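Local atomic coordinates of pectate lyase (Cellvibrio cellulosa, PDB entry 1GXM), a protein that cleaves pectate (polygalacturonic acid) by anti-beta-elimination, this chain being the family 10 polysaccharide lyase catalytic module of a longer enzyme. Residues I323-A326 / Q327-G330. Sequence-based numbering, arbitrary orientation.
Sequences INFA and QKVG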
loop_
_atom_site.group_PDB
_atom_site.type_symbol
_atom_site.label_atom_id
_atom_site.label_comp_id
_atom_site.label_asym_id
_atom_site.label_seq_id
_atom_site.Cartn_x
_atom_site.Cartn_y
_atom_site.Cartn_z
ATOM N N ILE A 323 -6.932 12.970 -5.321
ATOM C CA ILE A 323 -7.094 14.265 -5.986
ATOM C C ILE A 323 -7.768 15.243 -5.048
ATOM O O ILE A 323 -7.326 16.383 -4.906
ATOM C CB ILE A 323 -7.899 14.105 -7.285
ATOM C CG1 ILE A 323 -7.023 13.390 -8.310
ATOM C CG2 ILE A 323 -8.401 15.458 -7.792
ATOM C CD1 ILE A 323 -7.777 12.971 -9.528
ATOM N N ASN A 324 -8.804 14.791 -4.364
ATOM C CA ASN A 324 -9.525 15.676 -3.465
ATOM C C ASN A 324 -8.658 16.054 -2.285
ATOM O O ASN A 324 -8.688 17.187 -1.824
ATOM C CB ASN A 324 -10.838 15.055 -2.998
ATOM C CG ASN A 324 -11.891 15.015 -4.105
ATOM O OD1 ASN A 324 -12.867 14.278 -4.004
ATOM N ND2 ASN A 324 -11.665 15.766 -5.175
ATOM N N PHE A 325 -7.864 15.110 -1.798
ATOM C CA PHE A 325 -6.947 15.389 -0.696
ATOM C C PHE A 325 -5.870 16.351 -1.154
ATOM O O PHE A 325 -5.571 17.325 -0.450
ATOM C CB PHE A 325 -6.322 14.104 -0.167
ATOM C CG PHE A 325 -5.385 14.319 0.979
ATOM C CD1 PHE A 325 -5.821 14.937 2.130
ATOM C CD2 PHE A 325 -4.076 13.914 0.901
ATOM C CE1 PHE A 325 -4.954 15.145 3.182
ATOM C CE2 PHE A 325 -3.224 14.104 1.955
ATOM C CZ PHE A 325 -3.660 14.730 3.085
ATOM N N ALA A 326 -5.301 16.117 -2.331
ATOM C CA ALA A 326 -4.323 17.044 -2.881
ATOM C C ALA A 326 -4.896 18.447 -3.018
ATOM O O ALA A 326 -4.219 19.418 -2.744
ATOM C CB ALA A 326 -3.831 16.568 -4.200
ATOM N N GLN A 327 -6.147 18.547 -3.442
ATOM C CA GLN A 327 -6.797 19.849 -3.601
ATOM C C GLN A 327 -6.859 20.544 -2.242
ATOM O O GLN A 327 -6.560 21.729 -2.124
ATOM C CB GLN A 327 -8.200 19.681 -4.187
ATOM C CG GLN A 327 -8.859 21.004 -4.611
ATOM C CD GLN A 327 -9.565 21.748 -3.481
ATOM O OE1 GLN A 327 -9.646 21.266 -2.338
ATOM N NE2 GLN A 327 -10.088 22.932 -3.799
ATOM N N LYS A 328 -7.264 19.795 -1.225
ATOM C CA LYS A 328 -7.401 20.292 0.142
ATOM C C LYS A 328 -6.085 20.921 0.624
ATOM O O LYS A 328 -6.087 21.983 1.258
ATOM C CB LYS A 328 -7.823 19.133 1.058
ATOM C CG LYS A 328 -8.178 19.443 2.534
ATOM C CD LYS A 328 -7.972 18.155 3.384
ATOM C CE LYS A 328 -9.078 17.830 4.371
ATOM N NZ LYS A 328 -8.674 18.082 5.787
ATOM N N VAL A 329 -4.957 20.279 0.322
ATOM C CA VAL A 329 -3.651 20.738 0.815
ATOM C C VAL A 329 -2.900 21.645 -0.163
ATOM O O VAL A 329 -1.765 22.045 0.118
ATOM C CB VAL A 329 -2.733 19.564 1.227
ATOM C CG1 VAL A 329 -3.413 18.675 2.231
ATOM C CG2 VAL A 329 -2.272 18.758 0.010
ATOM N N GLY A 330 -3.504 21.965 -1.302
ATOM C CA GLY A 330 -2.918 22.893 -2.268
ATOM C C GLY A 330 -1.945 22.287 -3.274
ATOM O O GLY A 330 -1.141 22.988 -3.886
HETATM O O HOH W 1 -11.211 18.638 -2.633
#
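Phe325 lays one face of its ring against Val329 one helical turn later: CG1 of Val329 stands 4.3 Å from the centroid of the Phe325 ring, 25° off the ring normal, which identifies a CH-pi contact. With CG of Phe325 anti to the backbone N (chi1 -179°), it lies beside the carbonyl carbon, and the ring stands out from the helix on the side of Lys328 and Val329. It also meets the aliphatic part of Lys328, whose CD lies 4.1 Å from CD1 of Phe325; beyond that point the lysine chain bends at chi3 and chi4, and its ammonium forms a salt bridge with Asp17. Met227 borders both Phe325 and Val329, while Ala326 packs on Val243 of helix 233-246. On the exposed side, the carbonyl O of Asn324 accepts from Lys328 N at 3.0 Å and from a water that also donates to OE1 of Gln327, tying that amide to the backbone. Val329 N donates to Phe325 O at 3.1 Å and also, weakly, to Ala326 O. Gly330 then turns to positive phi (86°), and its N donates to Gln327 O at 3.2 Å; this reversal, with bonds back into the last turn, is the Schellman motif that ends helix 318-329.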